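Local coordinates for protein GH26A (Muricauda sp. MAR_2010_75, PDB 6Q75) that is a family 26 glycoside hydrolase that probably cleaves beta-linked polysaccharides such as mannan, at residues 279-284 with 310-315; 61-66 with 301-306. All coordinates share one frame; numbering follows the deposited sequence.

Interaction 1 (279-284 with 310-315); sequences GQLPRP and ERVKEV
Loop 279-284 runs past one side of the helix holding 310-315, and the backbones come nearest at Arg283 and Val315, with CA atoms 6.3 Å apart. The contact has an apolar part and a charged part. In the apolar part, Leu281 lays CB against CG2 of Val315 at 3.8 Å. Its CD1 reaches further along the helix and rests on CA of Val312 at 3.7 Å. Val315 CG2 also sits 3.3 Å from Pro282 O. That carbonyl oxygen is buried by the contact and has no polar partner in the model. Phe296 of strand 293-299 touches both Leu281 and Val315, so this part faces the barrel.

In the charged part, the guanidinium groups of Arg283 and Arg311 stack with planes 10° apart. Arg311 NH2 lies over the centre of the Arg283 group, 3.3 Å from Arg283 CZ. Arg311 comes back to the loop because its chain bends at chi2 (64°) and chi3. Glu314 serves both arginines. Its OE2 takes a hydrogen bond from Arg283 NH1 at 3.2 Å, in the guanidinium plane and on the syn lone pair. Its OE1 takes a weak one from Arg311 NE at 3.1 Å. The Pro284 ring packs beside the Glu314 side chain. A water joins Arg311 NH1 to Leu281 O.

The two stacked guanidinium groups share one carboxylate, whose negative charge probably makes their close approach tolerable. The Arg283-Glu314 salt bridge links loop to helix on the more exposed side of the contact, while Leu281 and Val315 are buried.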
loop_
_atom_site.group_PDB
_atom_site.type_symbol
_atom_site.label_atom_id
_atom_site.label_comp_id
_atom_site.label_asym_id
_atom_site.label_seq_id
_atom_site.Cartn_x
_atom_site.Cartn_y
_atom_site.Cartn_z
ATOM N N GLY A 279 4.634 -12.121 3.915
ATOM C CA GLY A 279 5.951 -12.721 3.996
ATOM C C GLY A 279 5.866 -14.102 3.370
ATOM O O GLY A 279 6.098 -14.251 2.171
ATOM N N GLN A 280 5.508 -15.099 4.167
ATOM C CA GLN A 280 5.141 -16.402 3.624
ATOM C C GLN A 280 3.982 -16.254 2.643
ATOM O O GLN A 280 2.967 -15.632 2.958
ATOM C CB GLN A 280 4.712 -17.346 4.753
ATOM C CG GLN A 280 5.791 -17.629 5.769
ATOM C CD GLN A 280 5.328 -18.652 6.797
ATOM O OE1 GLN A 280 4.368 -19.396 6.547
ATOM N NE2 GLN A 280 5.998 -18.688 7.956
ATOM N N LEU A 281 4.144 -16.825 1.454
ATOM C CA LEU A 281 3.125 -16.689 0.415
ATOM C C LEU A 281 1.849 -17.438 0.800
ATOM O O LEU A 281 1.910 -18.422 1.547
ATOM C CB LEU A 281 3.653 -17.229 -0.908
ATOM C CG LEU A 281 4.627 -16.300 -1.628
ATOM C CD1 LEU A 281 5.417 -17.076 -2.671
ATOM C CD2 LEU A 281 3.823 -15.201 -2.293
ATOM N N PRO A 282 0.690 -17.021 0.280
ATOM C CA PRO A 282 -0.540 -17.816 0.463
ATOM C C PRO A 282 -0.514 -19.061 -0.415
ATOM O O PRO A 282 -0.387 -18.966 -1.640
ATOM C CB PRO A 282 -1.654 -16.856 0.035
ATOM C CG PRO A 282 -0.981 -15.870 -0.905
ATOM C CD PRO A 282 0.450 -15.730 -0.413
ATOM N N ARG A 283 -0.649 -20.230 0.213
ATOM C CA ARG A 283 -0.706 -21.461 -0.546
ATOM C C ARG A 283 -2.014 -21.549 -1.325
ATOM O O ARG A 283 -3.025 -20.963 -0.931
ATOM C CB ARG A 283 -0.603 -22.669 0.380
ATOM C CG ARG A 283 0.522 -22.608 1.384
ATOM C CD ARG A 283 0.824 -23.993 1.893
ATOM N NE ARG A 283 1.074 -24.900 0.775
ATOM C CZ ARG A 283 1.337 -26.196 0.900
ATOM N NH1 ARG A 283 1.554 -26.938 -0.178
ATOM N NH2 ARG A 283 1.379 -26.751 2.105
ATOM N N PRO A 284 -2.035 -22.343 -2.400
ATOM C CA PRO A 284 -3.289 -22.541 -3.155
ATOM C C PRO A 284 -4.501 -22.873 -2.293
ATOM O O PRO A 284 -5.582 -22.348 -2.568
ATOM C CB PRO A 284 -2.921 -23.700 -4.097
ATOM C CG PRO A 284 -1.456 -23.453 -4.371
ATOM C CD PRO A 284 -0.880 -22.986 -3.058
ATOM N N GLU A 310 10.502 -23.717 -4.107
ATOM C CA GLU A 310 9.380 -24.549 -4.523
ATOM C C GLU A 310 8.043 -23.885 -4.215
ATOM O O GLU A 310 7.098 -23.995 -5.004
ATOM C CB GLU A 310 9.480 -25.914 -3.841
ATOM C CG GLU A 310 10.690 -26.731 -4.282
ATOM C CD GLU A 310 12.030 -26.283 -3.667
ATOM O OE1 GLU A 310 12.046 -25.569 -2.635
ATOM O OE2 GLU A 310 13.085 -26.699 -4.210
ATOM N N ARG A 311 7.927 -23.251 -3.045
ATOM C CA ARG A 311 6.697 -22.552 -2.670
ATOM C C ARG A 311 6.451 -21.337 -3.566
ATOM O O ARG A 311 5.318 -21.100 -3.995
ATOM C CB ARG A 311 6.765 -22.142 -1.189
ATOM C CG ARG A 311 5.607 -21.284 -0.658
ATOM C CD ARG A 311 4.240 -22.001 -0.689
ATOM N NE ARG A 311 4.297 -23.382 -0.207
ATOM C CZ ARG A 311 4.337 -23.723 1.081
ATOM N NH1 ARG A 311 4.316 -22.778 2.019
ATOM N NH2 ARG A 311 4.400 -25.008 1.433
ATOM N N VAL A 312 7.503 -20.579 -3.890
ATOM C CA VAL A 312 7.351 -19.450 -4.806
ATOM C C VAL A 312 6.808 -19.948 -6.138
ATOM O O VAL A 312 5.881 -19.375 -6.710
ATOM C CB VAL A 312 8.691 -18.718 -5.002
ATOM C CG1 VAL A 312 8.554 -17.638 -6.093
ATOM C CG2 VAL A 312 9.202 -18.131 -3.675
ATOM N N LYS A 313 7.386 -21.036 -6.647
ATOM C CA LYS A 313 6.959 -21.575 -7.932
ATOM C C LYS A 313 5.548 -22.160 -7.864
ATOM O O LYS A 313 4.785 -22.051 -8.830
ATOM C CB LYS A 313 7.973 -22.629 -8.401
ATOM C CG LYS A 313 9.361 -22.047 -8.691
ATOM C CD LYS A 313 10.434 -23.130 -8.891
ATOM C CE LYS A 313 9.950 -24.262 -9.746
ATOM N NZ LYS A 313 10.908 -25.411 -9.762
ATOM N N GLU A 314 5.190 -22.796 -6.745
ATOM C CA GLU A 314 3.831 -23.310 -6.576
ATOM C C GLU A 314 2.795 -22.190 -6.652
ATOM O O GLU A 314 1.723 -22.352 -7.258
ATOM C CB GLU A 314 3.722 -24.037 -5.239
ATOM C CG GLU A 314 2.362 -24.641 -4.946
ATOM C CD GLU A 314 2.242 -25.122 -3.502
ATOM O OE1 GLU A 314 2.619 -24.380 -2.575
ATOM O OE2 GLU A 314 1.782 -26.259 -3.292
ATOM N N VAL A 315 3.080 -21.067 -5.997
ATOM C CA VAL A 315 2.130 -19.959 -5.939
ATOM C C VAL A 315 2.124 -19.195 -7.256
ATOM O O VAL A 315 1.062 -18.900 -7.819
ATOM C CB VAL A 315 2.465 -19.049 -4.744
ATOM C CG1 VAL A 315 1.633 -17.764 -4.770
ATOM C CG2 VAL A 315 2.268 -19.790 -3.414
HETATM O O HOH W 1 3.764 -20.272 2.387
#

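Interaction 2 (61-66 with 301-306); sequences YNKAKE and NWIETA
Lys63 reaches across from its helix and brings NZ between Asn301 and Glu304. NZ gives a hydrogen bond to Asn301 OD1 at 2.8 Å, approaching 26° out of the carbonyl plane. It also forms a salt bridge to Glu304 OE1 at 2.9 Å, which is weak as a hydrogen bond. The lysine leaves its helix extended, with CG anti to the backbone N, and then bends at chi3 (-92°) and chi4, which brings the amine to both acceptors. On the way, its CD passes 3.8 Å from CG2 of Ile303. Deeper in, Ile303 CG1 packs on CB of Ala64 at 4.2 Å.

The two acceptors are also joined to each other. Asn301 ND2 donates to Glu304 OE2 at 3.3 Å, in a nearly straight bond (167°) that meets the carboxylate from above its plane. A water donates to the same OE2 and makes a weak link back to Lys63 NZ. With an alanine at Asn301, Lys63 NZ would probably lose its amide acceptor and keep the weak bond to Glu304, whose carboxylate would be freer to turn. Behind this layer, Asn301 O accepts the backbone N-H groups of Glu304 and Thr305, which ties the asparagine to the short helix. Ile303 also touches Gln50, Ile67 and Val312.

The contact is peripheral in the (beta/alpha)8 barrel expected of family 26. It joins the helix following strand 46-51 to the turn of helix that follows strand 293-299, where the barrel closes.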
loop_
_atom_site.group_PDB
_atom_site.type_symbol
_atom_site.label_atom_id
_atom_site.label_comp_id
_atom_site.label_asym_id
_atom_site.label_seq_id
_atom_site.Cartn_x
_atom_site.Cartn_y
_atom_site.Cartn_z
ATOM N N TYR A 61 12.009 -7.281 -6.967
ATOM C CA TYR A 61 11.193 -7.599 -8.135
ATOM C C TYR A 61 11.960 -8.498 -9.097
ATOM O O TYR A 61 11.459 -9.545 -9.540
ATOM C CB TYR A 61 10.780 -6.298 -8.833
ATOM C CG TYR A 61 9.841 -6.474 -10.003
ATOM C CD1 TYR A 61 10.332 -6.690 -11.280
ATOM C CD2 TYR A 61 8.457 -6.409 -9.828
ATOM C CE1 TYR A 61 9.479 -6.849 -12.362
ATOM C CE2 TYR A 61 7.588 -6.546 -10.908
ATOM C CZ TYR A 61 8.105 -6.776 -12.168
ATOM O OH TYR A 61 7.258 -6.941 -13.238
ATOM N N ASN A 62 13.208 -8.125 -9.392
ATOM C CA ASN A 62 14.040 -8.932 -10.279
ATOM C C ASN A 62 14.367 -10.276 -9.651
ATOM O O ASN A 62 14.433 -11.294 -10.351
ATOM C CB ASN A 62 15.328 -8.187 -10.615
ATOM C CG ASN A 62 15.079 -6.974 -11.479
ATOM O OD1 ASN A 62 14.055 -6.886 -12.160
ATOM N ND2 ASN A 62 16.020 -6.037 -11.472
ATOM N N LYS A 63 14.580 -10.308 -8.333
ATOM C CA LYS A 63 14.843 -11.591 -7.670
ATOM C C LYS A 63 13.631 -12.514 -7.747
ATOM O O LYS A 63 13.770 -13.724 -7.984
ATOM C CB LYS A 63 15.247 -11.358 -6.213
ATOM C CG LYS A 63 15.669 -12.641 -5.489
ATOM C CD LYS A 63 15.914 -12.399 -3.999
ATOM C CE LYS A 63 17.352 -12.064 -3.717
ATOM N NZ LYS A 63 17.843 -12.691 -2.428
ATOM N N ALA A 64 12.427 -11.966 -7.554
ATOM C CA ALA A 64 11.221 -12.783 -7.685
ATOM C C ALA A 64 11.124 -13.390 -9.077
ATOM O O ALA A 64 10.777 -14.570 -9.235
ATOM C CB ALA A 64 9.979 -11.945 -7.382
ATOM N N LYS A 65 11.457 -12.607 -10.101
ATOM C CA LYS A 65 11.444 -13.143 -11.458
ATOM C C LYS A 65 12.478 -14.251 -11.630
ATOM O O LYS A 65 12.212 -15.253 -12.301
ATOM C CB LYS A 65 11.673 -12.014 -12.463
ATOM C CG LYS A 65 11.623 -12.457 -13.920
ATOM C CD LYS A 65 11.941 -11.296 -14.848
ATOM N N GLU A 66 13.666 -14.096 -11.027
ATOM C CA GLU A 66 14.678 -15.144 -11.122
ATOM C C GLU A 66 14.213 -16.423 -10.435
ATOM O O GLU A 66 14.492 -17.534 -10.907
ATOM C CB GLU A 66 15.999 -14.675 -10.501
ATOM C CG GLU A 66 16.625 -13.457 -11.153
ATOM N N ASN A 301 13.149 -9.144 0.722
ATOM C CA ASN A 301 13.827 -10.442 0.669
ATOM C C ASN A 301 13.068 -11.538 1.391
ATOM O O ASN A 301 13.586 -12.661 1.477
ATOM C CB ASN A 301 15.265 -10.373 1.224
ATOM C CG ASN A 301 16.148 -11.533 0.705
ATOM O OD1 ASN A 301 16.085 -11.885 -0.472
ATOM N ND2 ASN A 301 16.955 -12.130 1.591
ATOM N N TRP A 302 11.856 -11.277 1.892
ATOM C CA TRP A 302 11.034 -12.389 2.365
ATOM C C TRP A 302 10.712 -13.346 1.224
ATOM O O TRP A 302 10.367 -14.509 1.475
ATOM C CB TRP A 302 9.760 -11.866 3.027
ATOM C CG TRP A 302 9.875 -11.533 4.499
ATOM C CD1 TRP A 302 9.193 -12.124 5.522
ATOM C CD2 TRP A 302 10.719 -10.534 5.113
ATOM N NE1 TRP A 302 9.550 -11.569 6.727
ATOM C CE2 TRP A 302 10.485 -10.587 6.505
ATOM C CE3 TRP A 302 11.649 -9.615 4.622
ATOM C CZ2 TRP A 302 11.143 -9.747 7.409
ATOM C CZ3 TRP A 302 12.299 -8.782 5.514
ATOM C CH2 TRP A 302 12.046 -8.857 6.895
ATOM N N ILE A 303 10.877 -12.903 -0.025
ATOM C CA ILE A 303 10.701 -13.793 -1.165
ATOM C C ILE A 303 11.663 -14.975 -1.073
ATOM O O ILE A 303 11.380 -16.050 -1.597
ATOM C CB ILE A 303 10.856 -13.013 -2.491
ATOM C CG1 ILE A 303 10.378 -13.847 -3.690
ATOM C CG2 ILE A 303 12.301 -12.576 -2.703
ATOM C CD1 ILE A 303 8.873 -14.243 -3.640
ATOM N N GLU A 304 12.795 -14.801 -0.391
ATOM C CA GLU A 304 13.789 -15.846 -0.169
ATOM C C GLU A 304 13.787 -16.371 1.257
ATOM O O GLU A 304 13.870 -17.587 1.467
ATOM C CB GLU A 304 15.178 -15.291 -0.523
ATOM C CG GLU A 304 16.386 -16.000 0.074
ATOM C CD GLU A 304 17.695 -15.360 -0.398
ATOM O OE1 GLU A 304 17.983 -15.432 -1.618
ATOM O OE2 GLU A 304 18.440 -14.792 0.438
ATOM N N THR A 305 13.641 -15.496 2.257
ATOM C CA THR A 305 13.797 -15.958 3.633
ATOM C C THR A 305 12.532 -16.584 4.206
ATOM O O THR A 305 12.619 -17.338 5.182
ATOM C CB THR A 305 14.251 -14.802 4.529
ATOM O OG1 THR A 305 13.228 -13.815 4.555
ATOM C CG2 THR A 305 15.526 -14.174 3.989
ATOM N N ALA A 306 11.361 -16.287 3.645
ATOM C CA ALA A 306 10.104 -16.791 4.176
ATOM C C ALA A 306 9.423 -17.763 3.229
ATOM O O ALA A 306 8.281 -18.161 3.484
ATOM C CB ALA A 306 9.142 -15.631 4.476
HETATM O O HOH W 2 20.229 -13.263 -0.288
#

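How the interactions relate
From the N terminus, 61-66 comes first, on the helix after strand 46-51. Its partner is 301-306, so interaction 2 closes a loop with 234 residues between its segments, which takes in most of the barrel. Inside that loop lies 279-284, after strand 273-278. Its partner 310-315 comes after 301-306, so interaction 1 closes a short loop of 25 residues and the two contacts cross. Their centres are about 11 Å apart and they touch: Ile303 O packs on Val312 CG2, and Trp302 packs on Gly279. Together they tie the segments following strands 46-51, 273-278 and 293-299 around the seam where the sheet closes.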